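PDB 2IMR: hypothetical protein DR_0824 from Deinococcus radiodurans, which catalyses the zinc-dependent deamination of aminodeoxyfutalosine to futalosine, a step in menaquinone biosynthesis, and acts more weakly on adenosine and several of its derivatives. Local coordinates for residues G57-V62 and E406-G411; H213-V218 and P245-M250; R314-G319 and A345-A350. All coordinates share one frame; numbering follows the deposited sequence.

Contact 1. Residues G57-V62 and E406-G411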
# COMPACT_ATOMS: atom_id res chain seq x y z
N GLY A 57 -10.46 -24.41 -2.02
CA GLY A 57 -11.72 -23.75 -1.72
C GLY A 57 -12.84 -24.06 -2.69
O GLY A 57 -12.62 -24.64 -3.75
N GLY A 58 -14.06 -23.68 -2.32
CA GLY A 58 -15.21 -23.93 -3.16
C GLY A 58 -16.39 -23.09 -2.75
O GLY A 58 -16.47 -22.61 -1.61
N VAL A 59 -17.31 -22.89 -3.69
CA VAL A 59 -18.51 -22.11 -3.44
C VAL A 59 -19.66 -22.77 -4.17
O VAL A 59 -19.58 -23.03 -5.36
CB VAL A 59 -18.37 -20.67 -3.97
CG1 VAL A 59 -19.64 -19.89 -3.68
CG2 VAL A 59 -17.17 -19.98 -3.34
N VAL A 60 -20.74 -23.08 -3.45
CA VAL A 60 -21.88 -23.68 -4.11
C VAL A 60 -22.85 -22.55 -4.42
O VAL A 60 -23.23 -21.78 -3.54
CB VAL A 60 -22.58 -24.74 -3.24
CG1 VAL A 60 -23.83 -25.26 -3.95
CG2 VAL A 60 -21.63 -25.90 -2.98
N VAL A 61 -23.23 -22.45 -5.68
CA VAL A 61 -24.14 -21.40 -6.10
C VAL A 61 -25.43 -22.00 -6.62
O VAL A 61 -25.42 -23.00 -7.34
CB VAL A 61 -23.49 -20.52 -7.20
CG1 VAL A 61 -24.44 -19.41 -7.61
CG2 VAL A 61 -22.18 -19.94 -6.69
N VAL A 62 -26.55 -21.40 -6.22
CA VAL A 62 -27.86 -21.83 -6.67
C VAL A 62 -28.45 -20.61 -7.36
O VAL A 62 -28.78 -19.63 -6.71
CB VAL A 62 -28.76 -22.24 -5.49
CG1 VAL A 62 -30.15 -22.60 -6.00
CG2 VAL A 62 -28.15 -23.41 -4.75
N GLU A 406 -25.86 -14.32 0.09
CA GLU A 406 -25.29 -13.22 -0.67
C GLU A 406 -25.39 -13.48 -2.17
O GLU A 406 -25.33 -14.63 -2.61
CB GLU A 406 -23.81 -13.02 -0.30
CG GLU A 406 -23.55 -12.67 1.16
CD GLU A 406 -24.29 -11.42 1.60
OE1 GLU A 406 -24.31 -10.44 0.83
OE2 GLU A 406 -24.84 -11.42 2.72
N THR A 407 -25.54 -12.42 -2.95
CA THR A 407 -25.63 -12.54 -4.40
C THR A 407 -24.26 -12.94 -4.92
O THR A 407 -23.26 -12.29 -4.60
CB THR A 407 -26.02 -11.19 -5.06
OG1 THR A 407 -27.29 -10.75 -4.55
CG2 THR A 407 -26.12 -11.35 -6.57
N TRP A 408 -24.19 -14.01 -5.71
CA TRP A 408 -22.92 -14.44 -6.28
C TRP A 408 -22.53 -13.44 -7.37
O TRP A 408 -23.30 -13.20 -8.30
CB TRP A 408 -23.04 -15.84 -6.90
CG TRP A 408 -21.85 -16.22 -7.75
CD1 TRP A 408 -21.83 -16.40 -9.10
CD2 TRP A 408 -20.50 -16.42 -7.30
NE1 TRP A 408 -20.55 -16.71 -9.52
CE2 TRP A 408 -19.72 -16.73 -8.43
CE3 TRP A 408 -19.88 -16.38 -6.04
CZ2 TRP A 408 -18.35 -16.98 -8.36
CZ3 TRP A 408 -18.51 -16.63 -5.96
CH2 TRP A 408 -17.76 -16.93 -7.12
N GLN A 409 -21.35 -12.86 -7.24
CA GLN A 409 -20.88 -11.88 -8.22
C GLN A 409 -19.67 -12.38 -8.99
O GLN A 409 -18.76 -12.99 -8.42
CB GLN A 409 -20.52 -10.56 -7.52
CG GLN A 409 -21.70 -9.86 -6.86
CD GLN A 409 -21.32 -8.50 -6.31
OE1 GLN A 409 -22.17 -7.78 -5.78
NE2 GLN A 409 -20.05 -8.14 -6.42
N GLU A 410 -19.66 -12.13 -10.29
CA GLU A 410 -18.56 -12.55 -11.14
C GLU A 410 -17.27 -11.89 -10.66
O GLU A 410 -16.18 -12.38 -10.91
CB GLU A 410 -18.84 -12.18 -12.60
CG GLU A 410 -17.88 -12.83 -13.57
CD GLU A 410 -18.31 -12.67 -15.02
OE1 GLU A 410 -17.69 -11.86 -15.75
OE2 GLU A 410 -19.27 -13.36 -15.42
N GLY A 411 -17.41 -10.77 -9.96
CA GLY A 411 -16.25 -10.06 -9.45
C GLY A 411 -15.46 -10.86 -8.42
O GLY A 411 -14.31 -10.53 -8.13
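Val61 and Val59, two residues apart on the strand 57-62, turn their side chains to the same face of the strand, and both meet the indole of Trp408. Val61 carries more of the contact. Its CG2 sits 4.1 Å from the centroid of the Trp408 five-membered ring and only 20° off the ring normal, so the methyl group lies over the pyrrole face as a CH-pi donor. Val61 CG2 is 3.9 Å from both CG and CD2 of Trp408, so it stands off the middle of the indole, over the pyrrole end. The second methyl takes a different target, Val61 CG1 lying 3.9 Å from Trp408 CB. The valine fork therefore straddles the root of the indole, and the two side chains cross at about a right angle.

Further along, the benzo part of the ring receives Val59, whose CG1 is 4.1 Å from Trp408 CZ3. That methyl approaches obliquely, neither squarely over the face nor at the edge. With CG of Trp408 anti to its main-chain nitrogen (chi1 168°) the indole is thrown out from its loop toward the strand, and chi2 of -113° turns the flat of the pyrrole ring to Val61. No hydrogen bond joins the two segments; the evidence is wholly of apolar and CH-pi contact. Leu41, Val66 and Ile91, from three further strands, also touch the indole, together with Leu402.

The interaction brings a loop from near the C-terminus back to a four-stranded mixed sheet near the N-terminus, with 343 residues intervening. Such a small beta domain, assembled from both ends of the chain beside the catalytic barrel, is characteristic of many members of the amidohydrolase superfamily.

Contact 2. Residues H213-V218 and P245-M250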
# COMPACT_ATOMS: atom_id res chain seq x y z
N HIS A 213 6.47 11.98 3.10
CA HIS A 213 7.16 11.23 2.04
C HIS A 213 8.07 10.08 2.47
O HIS A 213 7.77 8.91 2.21
CB HIS A 213 7.94 12.22 1.16
CG HIS A 213 8.46 11.62 -0.12
ND1 HIS A 213 9.74 11.85 -0.57
CD2 HIS A 213 7.86 10.85 -1.05
CE1 HIS A 213 9.90 11.24 -1.74
NE2 HIS A 213 8.78 10.63 -2.05
N THR A 214 9.19 10.41 3.10
CA THR A 214 10.14 9.41 3.57
C THR A 214 10.82 9.96 4.81
O THR A 214 10.63 11.12 5.16
CB THR A 214 11.26 9.12 2.54
OG1 THR A 214 12.11 10.27 2.44
CG2 THR A 214 10.66 8.80 1.15
N PRO A 215 11.63 9.13 5.49
CA PRO A 215 12.31 9.61 6.69
C PRO A 215 13.44 10.59 6.37
O PRO A 215 13.95 11.26 7.27
CB PRO A 215 12.84 8.33 7.35
CG PRO A 215 11.95 7.24 6.79
CD PRO A 215 11.78 7.67 5.36
N PHE A 216 13.85 10.65 5.11
CA PHE A 216 14.95 11.54 4.74
C PHE A 216 14.58 12.73 3.85
O PHE A 216 15.44 13.55 3.55
CB PHE A 216 16.09 10.73 4.10
CG PHE A 216 15.68 9.97 2.87
CD1 PHE A 216 15.81 10.55 1.61
CD2 PHE A 216 15.17 8.68 2.97
CE1 PHE A 216 15.43 9.85 0.46
CE2 PHE A 216 14.79 7.97 1.83
CZ PHE A 216 14.92 8.56 0.58
N THR A 217 13.32 12.81 3.43
CA THR A 217 12.89 13.95 2.62
C THR A 217 11.93 14.82 3.44
O THR A 217 11.31 15.75 2.92
CB THR A 217 12.17 13.49 1.32
OG1 THR A 217 11.08 12.63 1.64
CG2 THR A 217 13.14 12.76 0.41
N VAL A 218 11.84 14.51 4.73
CA VAL A 218 10.99 15.26 5.66
C VAL A 218 11.85 15.45 6.91
O VAL A 218 12.34 14.48 7.47
CB VAL A 218 9.71 14.46 6.04
CG1 VAL A 218 8.88 15.24 7.07
CG2 VAL A 218 8.87 14.20 4.79
N PRO A 245 18.10 -0.32 -0.52
CA PRO A 245 19.18 -0.58 0.44
C PRO A 245 20.07 0.62 0.75
O PRO A 245 20.61 0.73 1.86
CB PRO A 245 19.96 -1.73 -0.21
CG PRO A 245 19.66 -1.59 -1.67
CD PRO A 245 18.19 -1.23 -1.67
N THR A 246 20.21 1.53 -0.21
CA THR A 246 21.04 2.71 -0.00
C THR A 246 20.46 3.67 1.05
O THR A 246 21.15 4.56 1.53
CB THR A 246 21.28 3.47 -1.33
OG1 THR A 246 20.03 3.66 -2.01
CG2 THR A 246 22.22 2.67 -2.23
N GLU A 247 19.19 3.48 1.40
CA GLU A 247 18.56 4.31 2.42
C GLU A 247 19.08 3.83 3.78
O GLU A 247 19.46 4.62 4.64
CB GLU A 247 17.03 4.19 2.38
CG GLU A 247 16.33 5.04 3.44
CD GLU A 247 14.83 4.82 3.48
OE1 GLU A 247 14.24 4.59 2.40
OE2 GLU A 247 14.23 4.91 4.58
N LEU A 248 19.10 2.51 3.96
CA LEU A 248 19.59 1.95 5.22
C LEU A 248 21.07 2.31 5.38
O LEU A 248 21.53 2.61 6.48
CB LEU A 248 19.43 0.42 5.21
CG LEU A 248 20.06 -0.34 6.38
CD1 LEU A 248 19.41 0.06 7.70
CD2 LEU A 248 19.90 -1.83 6.13
N GLU A 249 21.80 2.29 4.27
CA GLU A 249 23.22 2.61 4.30
C GLU A 249 23.51 4.03 4.80
O GLU A 249 24.38 4.22 5.66
CB GLU A 249 23.84 2.44 2.91
CG GLU A 249 25.36 2.56 2.92
CD GLU A 249 25.98 2.38 1.55
OE1 GLU A 249 25.35 1.75 0.67
OE2 GLU A 249 27.12 2.86 1.34
N MET A 250 22.80 5.03 4.28
CA MET A 250 23.08 6.39 4.72
C MET A 250 22.70 6.64 6.17
O MET A 250 23.32 7.47 6.83
CB MET A 250 22.44 7.43 3.80
CG MET A 250 20.94 7.39 3.68
SD MET A 250 20.39 8.77 2.63
CE MET A 250 18.66 8.80 3.07
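Phe216 and Met250 each carry CG between the main-chain nitrogen and the carbonyl carbon, with chi1 near 60° in both, and the methionine is extended beyond CG. These torsions lay the methyl of Met250 over one face of the phenyl ring: CE is 3.6 Å from the Phe216 centroid, 29° off the normal. Displaced toward the ring root, Met250 CE lies 3.2 Å from Phe216 CG, a value so short that its exact size deserves caution. The sulfur stands farther off, SD being 5.2 Å from the Phe216 centroid, which still makes a Met-aromatic contact. On the opposite face, Thr214 OG1 lies 3.4 Å above the plane of the Phe216 ring, over its centre, while accepting a bond from Phe216 N in an ST turn. The ring is thus sandwiched.

Glu247 comes to the ring's rim instead. Its OE1 is 3.5 Å from Phe216 CE2 and near the ring plane, with the carboxylate turned 61° from that plane; OE2 faces Pro215, 3.8 Å from its CD.

Behind the turn, His213 ND1 and Thr217 OG1 are hydrogen-bonded at 2.7 Å, a bond that would restrain the rotation of the imidazole of His213, a predicted substrate-binding residue. Chemically, the buried carboxylate of Glu247 is held mainly by Ala242 N, bonded to OE2, and weakly at OE1 by the N-H of Glu243, the probable proton donor itself; the slightly positive C-H rim of the Phe216 ring may add a mild electrostatic attraction.

Contact 3. Residues R314-G319 and A345-A350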
# COMPACT_ATOMS: atom_id res chain seq x y z
N ARG A 314 10.45 -3.62 16.46
CA ARG A 314 9.95 -2.29 16.79
C ARG A 314 8.60 -2.04 16.12
O ARG A 314 7.69 -1.45 16.71
CB ARG A 314 10.95 -1.21 16.36
CG ARG A 314 12.27 -1.25 17.12
CD ARG A 314 13.26 -0.23 16.56
NE ARG A 314 14.53 -0.20 17.30
CZ ARG A 314 14.72 0.44 18.45
NH1 ARG A 314 13.73 1.13 19.01
NH2 ARG A 314 15.90 0.41 19.04
N VAL A 315 8.47 -2.47 14.87
CA VAL A 315 7.24 -2.30 14.11
C VAL A 315 6.10 -3.10 14.76
O VAL A 315 4.98 -2.60 14.90
CB VAL A 315 7.42 -2.77 12.64
CG1 VAL A 315 6.08 -2.79 11.92
CG2 VAL A 315 8.40 -1.85 11.94
N ALA A 316 6.40 -4.33 15.14
CA ALA A 316 5.42 -5.20 15.77
C ALA A 316 4.93 -4.61 17.09
O ALA A 316 3.73 -4.60 17.38
CB ALA A 316 6.02 -6.58 16.00
N ARG A 317 5.87 -4.11 17.89
CA ARG A 317 5.54 -3.51 19.19
C ARG A 317 4.62 -2.31 19.05
O ARG A 317 3.69 -2.12 19.84
CB ARG A 317 6.83 -3.08 19.90
CG ARG A 317 6.61 -2.27 21.17
CD ARG A 317 7.91 -1.99 21.90
NE ARG A 317 8.87 -1.24 21.09
CZ ARG A 317 10.06 -0.84 21.53
NH1 ARG A 317 10.43 -1.13 22.77
NH2 ARG A 317 10.88 -0.17 20.74
N ALA A 318 4.88 -1.49 18.03
CA ALA A 318 4.09 -0.28 17.79
C ALA A 318 2.71 -0.58 17.23
O ALA A 318 1.80 0.25 17.32
CB ALA A 318 4.85 0.65 16.86
N GLY A 319 2.54 -1.76 16.63
CA GLY A 319 1.26 -2.11 16.06
C GLY A 319 1.03 -1.48 14.69
O GLY A 319 -0.11 -1.24 14.29
N ALA A 345 6.39 -12.29 12.86
CA ALA A 345 6.38 -11.28 13.93
C ALA A 345 4.96 -10.81 14.23
O ALA A 345 4.74 -10.04 15.17
CB ALA A 345 7.26 -10.10 13.54
N GLY A 346 4.00 -11.25 13.42
CA GLY A 346 2.62 -10.88 13.63
C GLY A 346 2.22 -9.50 13.13
O GLY A 346 1.23 -8.93 13.58
N VAL A 347 2.99 -8.97 12.19
CA VAL A 347 2.72 -7.66 11.62
C VAL A 347 1.70 -7.79 10.49
O VAL A 347 1.82 -8.66 9.64
CB VAL A 347 4.01 -7.03 11.07
CG1 VAL A 347 3.71 -5.66 10.47
CG2 VAL A 347 5.04 -6.91 12.19
N GLU A 348 0.68 -6.93 10.51
CA GLU A 348 -0.36 -6.93 9.49
C GLU A 348 0.24 -6.44 8.17
O GLU A 348 0.82 -5.35 8.10
CB GLU A 348 -1.51 -6.00 9.91
CG GLU A 348 -2.64 -5.88 8.89
CD GLU A 348 -3.41 -7.18 8.71
OE1 GLU A 348 -2.82 -8.17 8.22
OE2 GLU A 348 -4.61 -7.21 9.06
N VAL A 349 0.10 -7.25 7.13
CA VAL A 349 0.64 -6.91 5.82
C VAL A 349 -0.46 -6.71 4.78
O VAL A 349 -1.43 -7.47 4.73
CB VAL A 349 1.59 -8.03 5.31
CG1 VAL A 349 2.17 -7.66 3.95
CG2 VAL A 349 2.71 -8.24 6.32
N ALA A 350 -0.32 -5.66 3.98
CA ALA A 350 -1.28 -5.34 2.93
C ALA A 350 -0.51 -5.26 1.62
O ALA A 350 0.72 -5.13 1.61
CB ALA A 350 -1.96 -4.01 3.22
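Gly319 N, at the end of helix 309-318, reaches two carbonyls, Ala316 O at 3.2 Å and Val315 O at 3.1 Å, the latter bond weak. Both acceptors belong to the residues whose side chains meet the segment 345-350, so the closing turn of the helix is also the turn that makes the contact.

Across the interface the contacts are mostly between methyl groups. Ala316 CB lies 3.9 Å from Val347 CG2 and 3.8 Å from Ala345 O, placing it alongside both the valine and the chain before it; the methyl of Ala345 itself is more distant, its CB 4.5 Å from Ala316 CB. The other branch of the valine is directed deeper, Val347 CG1 being 4.0 Å from Val315 CG1. Each of these two CG1 atoms is anti to its own main-chain nitrogen (chi1 172° in Val315, 179° in Val347), and the side chains cross at about a right angle. Val347 consequently divides its methyls between consecutive helical residues. Phe342 and Val322 also touch it, while Val286 and Met304 touch Val315.

No hydrogen bond links the segments. Gly346 has positive phi and ends the preceding helix 339-344 in a Schellman motif, after which the chain passes through Val347 into strand 349-351. Glu348 is directed elsewhere, its OE2 forming a salt bridge with Arg393. What meets here is the C-terminal end of helix 309-318 and the turn that leads from helix 339-344 into strand 349-351, packing consistent with the TIM-barrel fold of the amidohydrolase family.

Contacts 2 and 3 both belong to the amidohydrolase barrel and follow one another along the chain, with centres 20 Å apart and nearest atoms about 11 Å apart. Contact 2 is the one close to the catalytic centre: the side chain of Glu247 is about 11 Å from the zinc ion, and that of Pro215 about 6 Å from the side chain of the zinc ligand His240. Contact 3 lies away from the annotated sites, as does contact 1. The two segments of contact 1 bracket the other contacts in sequence, yet its centre is 45 Å from that of contact 2 and 33 Å from that of contact 3, in the separate beta domain.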